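Local coordinates for cell wall surface anchor family protein (Streptococcus agalactiae serogroup V, PDB 3TW0), which forms the adhesive tip of the group B streptococcal pilus and probably attaches it to host surfaces through a magnesium-binding von Willebrand factor A-type domain, at residues A[303-308]-A[339-344]; A[54-59]-A[118-123]. The protein carries 2 engineered substitutions. All coordinates share one frame; numbering follows the deposited sequence.

Contact 1 (A[303-308]-A[339-344]); sequences EPTTLY and EKFMQS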
loop_
_atom_site.group_PDB
_atom_site.type_symbol
_atom_site.label_atom_id
_atom_site.label_comp_id
_atom_site.label_asym_id
_atom_site.label_seq_id
_atom_site.Cartn_x
_atom_site.Cartn_y
_atom_site.Cartn_z
ATOM N N GLU A 303 -10.698 -0.022 0.784
ATOM C CA GLU A 303 -11.625 0.994 1.196
ATOM C C GLU A 303 -10.962 2.266 1.765
ATOM O O GLU A 303 -11.251 3.374 1.300
ATOM C CB GLU A 303 -12.748 0.444 2.101
ATOM C CG GLU A 303 -13.765 1.542 2.443
ATOM C CD GLU A 303 -14.797 1.156 3.498
ATOM O OE1 GLU A 303 -14.661 0.089 4.126
ATOM O OE2 GLU A 303 -15.763 1.938 3.695
ATOM N N PRO A 304 -10.068 2.129 2.773
ATOM C CA PRO A 304 -9.502 3.396 3.236
ATOM C C PRO A 304 -8.710 4.088 2.149
ATOM O O PRO A 304 -8.708 5.326 2.105
ATOM C CB PRO A 304 -8.607 2.986 4.437
ATOM C CG PRO A 304 -8.448 1.462 4.290
ATOM C CD PRO A 304 -9.750 1.019 3.691
ATOM N N THR A 305 -8.095 3.320 1.244
ATOM C CA THR A 305 -7.360 3.955 0.152
ATOM C C THR A 305 -8.277 4.756 -0.826
ATOM O O THR A 305 -7.909 5.869 -1.248
ATOM C CB THR A 305 -6.495 2.948 -0.615
ATOM O OG1 THR A 305 -5.659 2.219 0.317
ATOM C CG2 THR A 305 -5.623 3.666 -1.606
ATOM N N THR A 306 -9.409 4.157 -1.198
ATOM C CA THR A 306 -10.422 4.787 -2.088
ATOM C C THR A 306 -10.999 6.053 -1.448
ATOM O O THR A 306 -11.111 7.100 -2.103
ATOM C CB THR A 306 -11.569 3.782 -2.440
ATOM O OG1 THR A 306 -11.008 2.614 -3.043
ATOM C CG2 THR A 306 -12.592 4.399 -3.420
ATOM N N LEU A 307 -11.310 5.960 -0.160
ATOM C CA LEU A 307 -11.817 7.092 0.580
ATOM C C LEU A 307 -10.781 8.207 0.612
ATOM O O LEU A 307 -11.101 9.384 0.407
ATOM C CB LEU A 307 -12.256 6.671 1.979
ATOM C CG LEU A 307 -13.517 5.814 2.130
ATOM C CD1 LEU A 307 -13.566 5.224 3.534
ATOM C CD2 LEU A 307 -14.825 6.604 1.808
ATOM N N TYR A 308 -9.516 7.851 0.826
ATOM C CA TYR A 308 -8.498 8.875 0.798
ATOM C C TYR A 308 -8.392 9.476 -0.603
ATOM O O TYR A 308 -8.286 10.700 -0.753
ATOM C CB TYR A 308 -7.115 8.344 1.224
ATOM C CG TYR A 308 -6.072 9.295 0.744
ATOM C CD1 TYR A 308 -5.742 10.421 1.480
ATOM C CD2 TYR A 308 -5.504 9.128 -0.511
ATOM C CE1 TYR A 308 -4.822 11.347 0.999
ATOM C CE2 TYR A 308 -4.590 10.040 -1.009
ATOM C CZ TYR A 308 -4.250 11.138 -0.249
ATOM O OH TYR A 308 -3.332 12.017 -0.780
ATOM N N GLU A 339 -9.821 -5.209 -9.714
ATOM C CA GLU A 339 -10.294 -4.328 -10.812
ATOM C C GLU A 339 -11.143 -3.168 -10.311
ATOM O O GLU A 339 -10.919 -2.001 -10.684
ATOM C CB GLU A 339 -11.125 -5.098 -11.856
ATOM C CG GLU A 339 -10.526 -6.408 -12.308
ATOM C CD GLU A 339 -11.103 -6.893 -13.631
ATOM O OE1 GLU A 339 -12.243 -6.507 -13.988
ATOM O OE2 GLU A 339 -10.399 -7.656 -14.319
ATOM N N LYS A 340 -12.155 -3.506 -9.512
ATOM C CA LYS A 340 -13.025 -2.531 -8.920
ATOM C C LYS A 340 -12.176 -1.529 -8.145
ATOM O O LYS A 340 -12.350 -0.338 -8.285
ATOM C CB LYS A 340 -14.053 -3.219 -8.003
ATOM C CG LYS A 340 -15.228 -3.882 -8.759
ATOM C CD LYS A 340 -16.171 -4.556 -7.757
ATOM C CE LYS A 340 -17.416 -5.134 -8.445
ATOM N NZ LYS A 340 -18.330 -5.762 -7.425
ATOM N N PHE A 341 -11.231 -2.025 -7.341
ATOM C CA PHE A 341 -10.343 -1.112 -6.618
ATOM C C PHE A 341 -9.582 -0.173 -7.552
ATOM O O PHE A 341 -9.565 1.054 -7.338
ATOM C CB PHE A 341 -9.362 -1.834 -5.688
ATOM C CG PHE A 341 -8.330 -0.896 -5.128
ATOM C CD1 PHE A 341 -8.695 0.083 -4.210
ATOM C CD2 PHE A 341 -7.028 -0.922 -5.611
ATOM C CE1 PHE A 341 -7.731 0.996 -3.725
ATOM C CE2 PHE A 341 -6.071 -0.034 -5.140
ATOM C CZ PHE A 341 -6.410 0.916 -4.204
ATOM N N MET A 342 -8.996 -0.716 -8.616
ATOM C CA MET A 342 -8.264 0.109 -9.541
ATOM C C MET A 342 -9.120 1.135 -10.229
ATOM O O MET A 342 -8.699 2.283 -10.398
ATOM C CB MET A 342 -7.483 -0.742 -10.548
ATOM C CG MET A 342 -6.224 -1.391 -9.943
ATOM S SD MET A 342 -5.341 -2.476 -11.104
ATOM C CE MET A 342 -4.411 -1.253 -11.991
ATOM N N GLN A 343 -10.335 0.723 -10.588
ATOM C CA GLN A 343 -11.340 1.607 -11.199
ATOM C C GLN A 343 -11.717 2.671 -10.203
ATOM O O GLN A 343 -11.827 3.839 -10.576
ATOM C CB GLN A 343 -12.595 0.806 -11.603
ATOM C CG GLN A 343 -12.425 -0.003 -12.879
ATOM C CD GLN A 343 -13.499 -1.086 -13.076
ATOM O OE1 GLN A 343 -14.166 -1.521 -12.131
ATOM N NE2 GLN A 343 -13.646 -1.532 -14.318
ATOM N N SER A 344 -11.877 2.266 -8.937
ATOM C CA SER A 344 -12.215 3.185 -7.824
ATOM C C SER A 344 -11.222 4.339 -7.642
ATOM O O SER A 344 -11.617 5.420 -7.195
ATOM C CB SER A 344 -12.390 2.437 -6.491
ATOM O OG SER A 344 -11.133 2.267 -5.817
#

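Contact 2 (A[54-59]-A[118-123]); sequences NRVALV and NILKSR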
loop_
_atom_site.group_PDB
_atom_site.type_symbol
_atom_site.label_atom_id
_atom_site.label_comp_id
_atom_site.label_asym_id
_atom_site.label_seq_id
_atom_site.Cartn_x
_atom_site.Cartn_y
_atom_site.Cartn_z
ATOM N N ASN A 54 6.537 18.924 -21.893
ATOM C CA ASN A 54 5.872 18.169 -20.839
ATOM C C ASN A 54 6.875 17.776 -19.779
ATOM O O ASN A 54 8.034 17.562 -20.094
ATOM C CB ASN A 54 5.219 16.905 -21.390
ATOM C CG ASN A 54 4.062 17.188 -22.329
ATOM O OD1 ASN A 54 3.793 16.390 -23.234
ATOM N ND2 ASN A 54 3.360 18.303 -22.119
ATOM N N ARG A 55 6.438 17.665 -18.524
ATOM C CA ARG A 55 7.342 17.108 -17.514
ATOM C C ARG A 55 6.895 15.754 -16.976
ATOM O O ARG A 55 5.707 15.442 -16.989
ATOM C CB ARG A 55 7.637 18.111 -16.405
ATOM C CG ARG A 55 8.101 19.451 -16.945
ATOM C CD ARG A 55 8.361 20.437 -15.858
ATOM N NE ARG A 55 7.160 20.721 -15.089
ATOM C CZ ARG A 55 7.147 21.365 -13.929
ATOM N NH1 ARG A 55 8.284 21.770 -13.392
ATOM N NH2 ARG A 55 5.998 21.593 -13.309
ATOM N N VAL A 56 7.872 14.957 -16.527
ATOM C CA VAL A 56 7.640 13.655 -15.907
ATOM C C VAL A 56 8.307 13.562 -14.541
ATOM O O VAL A 56 9.325 14.214 -14.277
ATOM C CB VAL A 56 8.199 12.493 -16.764
ATOM C CG1 VAL A 56 7.366 12.317 -18.024
ATOM C CG2 VAL A 56 9.688 12.718 -17.100
ATOM N N ALA A 57 7.707 12.750 -13.682
ATOM C CA ALA A 57 8.324 12.334 -12.439
ATOM C C ALA A 57 7.922 10.881 -12.174
ATOM O O ALA A 57 6.962 10.376 -12.759
ATOM C CB ALA A 57 7.929 13.280 -11.260
ATOM N N LEU A 58 8.662 10.212 -11.297
ATOM C CA LEU A 58 8.435 8.813 -11.047
ATOM C C LEU A 58 8.468 8.523 -9.565
ATOM O O LEU A 58 9.465 8.823 -8.862
ATOM C CB LEU A 58 9.495 7.962 -11.762
ATOM C CG LEU A 58 9.638 6.491 -11.409
ATOM C CD1 LEU A 58 8.456 5.704 -11.873
ATOM C CD2 LEU A 58 10.973 5.917 -12.010
ATOM N N VAL A 59 7.384 7.907 -9.115
ATOM C CA VAL A 59 7.251 7.473 -7.736
ATOM C C VAL A 59 7.090 5.951 -7.738
ATOM O O VAL A 59 6.019 5.407 -8.071
ATOM C CB VAL A 59 6.049 8.135 -7.031
ATOM C CG1 VAL A 59 5.925 7.618 -5.550
ATOM C CG2 VAL A 59 6.155 9.655 -7.059
ATOM N N ASN A 118 16.641 10.719 -18.623
ATOM C CA ASN A 118 17.526 9.558 -18.657
ATOM C C ASN A 118 17.820 8.974 -17.271
ATOM O O ASN A 118 17.923 7.762 -17.117
ATOM C CB ASN A 118 18.882 9.928 -19.268
ATOM C CG ASN A 118 18.849 10.101 -20.780
ATOM O OD1 ASN A 118 17.927 9.652 -21.467
ATOM N ND2 ASN A 118 19.878 10.756 -21.305
ATOM N N ILE A 119 18.016 9.836 -16.279
ATOM C CA ILE A 119 18.208 9.364 -14.902
ATOM C C ILE A 119 16.945 8.639 -14.431
ATOM O O ILE A 119 17.027 7.521 -13.907
ATOM C CB ILE A 119 18.502 10.502 -13.927
ATOM C CG1 ILE A 119 19.833 11.155 -14.268
ATOM C CG2 ILE A 119 18.569 9.975 -12.519
ATOM C CD1 ILE A 119 19.958 12.546 -13.711
ATOM N N LEU A 120 15.792 9.279 -14.627
ATOM C CA LEU A 120 14.487 8.656 -14.292
ATOM C C LEU A 120 14.370 7.248 -14.887
ATOM O O LEU A 120 14.173 6.265 -14.161
ATOM C CB LEU A 120 13.341 9.575 -14.735
ATOM C CG LEU A 120 11.901 9.254 -14.366
ATOM C CD1 LEU A 120 11.071 10.531 -14.405
ATOM C CD2 LEU A 120 11.365 8.192 -15.295
ATOM N N LYS A 121 14.568 7.137 -16.199
ATOM C CA LYS A 121 14.418 5.862 -16.879
ATOM C C LYS A 121 15.442 4.800 -16.401
ATOM O O LYS A 121 15.107 3.622 -16.361
ATOM C CB LYS A 121 14.493 6.037 -18.397
ATOM C CG LYS A 121 13.392 6.893 -19.030
ATOM C CD LYS A 121 13.560 6.946 -20.555
ATOM C CE LYS A 121 13.172 5.600 -21.139
ATOM N NZ LYS A 121 13.504 5.409 -22.606
ATOM N N SER A 122 16.657 5.222 -16.027
ATOM C CA SER A 122 17.671 4.309 -15.453
ATOM C C SER A 122 17.243 3.773 -14.075
ATOM O O SER A 122 17.694 2.716 -13.624
ATOM C CB SER A 122 19.038 4.998 -15.333
ATOM O OG SER A 122 19.126 5.821 -14.163
ATOM N N ARG A 123 16.365 4.502 -13.405
ATOM C CA ARG A 123 15.895 4.090 -12.089
ATOM C C ARG A 123 14.632 3.194 -12.104
ATOM O O ARG A 123 14.167 2.751 -11.039
ATOM C CB ARG A 123 15.660 5.321 -11.249
ATOM C CG ARG A 123 16.953 5.979 -10.817
ATOM C CD ARG A 123 16.658 7.070 -9.848
ATOM N NE ARG A 123 17.837 7.885 -9.616
ATOM C CZ ARG A 123 17.817 9.086 -9.056
ATOM N NH1 ARG A 123 16.684 9.638 -8.677
ATOM N NH2 ARG A 123 18.947 9.739 -8.868
#

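Contact 1 (A[303-308]-A[339-344])
Thr-306 and Ser-344 meet through their hydroxyls. Thr-306 OG1 lies 2.8 Å from Ser-344 OG, a hydrogen-bonding distance. The Thr-306 proton may go to Ser-344 OG or to Gly-302 O, one turn back on its own helix, so the bond between the helices is not settled. The methyl of Thr-306 rests on the same serine, with CG2 3.6 Å from Ser-344 CB.

Phe-341 completes the first shell with the edge of its ring. Thr-305 CG2 approaches in the ring plane, 3.9 Å from Phe-341 CZ. Thr-306 OG1 sits at the edge, near the plane, 3.6 Å from Phe-341 CD1. Phe-341 CG is anti to the backbone N (chi1 171°), which swings the ring across to the threonines. Thr-305 turns its own hydroxyl back to His-301 O and leaves its methyl to the ring. Ser-344 OG is modelled unusually close to Phe-341 O, so that bond is doubtful.

The axes of segments 303-308 and 339-344 come within 10.1 Å and run nearly parallel, at 18°. This is helix-to-helix packing in the von Willebrand factor A-type fold, between the helices before and after sheet strand 319-324. Helix 145-159 packs on Thr-305. The Phe-341 side chain is about 7 Å from that of the magnesium ligand Thr-143.

Apolar and polar contacts thus adjoin at one ring edge, and at most one hydrogen bond links the segments.

Contact 2 (A[54-59]-A[118-123])
Leu-120 lies against Val-56, Ala-57 and Leu-58, and the contacts across the interface are apolar. Its CD1 branch reaches Val-56 CG2 at 3.7 Å. The same methyl lies over the backbone of the strand, 3.8 Å from Ala-57 CA. The branch point sits on the next strand residue, with Leu-120 CG 3.8 Å from Leu-58 CB. Leu-120 CD2 meets Leu-58 CD2 at 4.0 Å. Leu-120 CG is anti to the backbone N (chi1 -173°), which extends the side chain from the helix to the strand. Val-56 and Leu-58 point to the helix, while Ala-57 between them points away, as strand alternation requires. Ile-45 of helix 33-48 touches both Val-56 and Leu-120 and joins the same apolar cluster.

Hydrogen bonds serve each segment separately. Ser-122 OG donates to Ile-119 O over 2.7 Å, within its own segment. Arg-55 and Ala-57 pair by their backbones with strand 11-18, and Val-56 with Thr-111.

Charged groups lie around the cluster. Lys-121 forms a salt bridge with Asp-46, and Arg-123 NH1 bonds Ser-106 O.

Strand 55-61 is the outermost strand of the parallel sheet at this end, and helix 114-122 packs on the sheet of the von Willebrand factor A-type domain. In this contact they meet by van der Waals packing and burial of apolar surface. With no hydrogen bond found between the segments, the contact sets no directional bond between helix and strand.

How the contacts relate
Contact 2 comes first along the chain and closes before contact 1 opens. Their centres are 26 Å apart and their nearest atoms about 11 Å apart, so they do not touch. Both belong to the von Willebrand factor A-type fold built round a parallel sheet. Contact 2 lies at the 55-61 end of that sheet. Contact 1 joins helices beside strand 319-324, nearer the 352-354 end; helix 335-344 also forms the beta-alpha-beta connection from 319-324 to 352-354. Phe-341 of contact 1 lies about 10 Å from the magnesium ion, measured from its side chain. The two contacts thus pack helices at different places along one sheet.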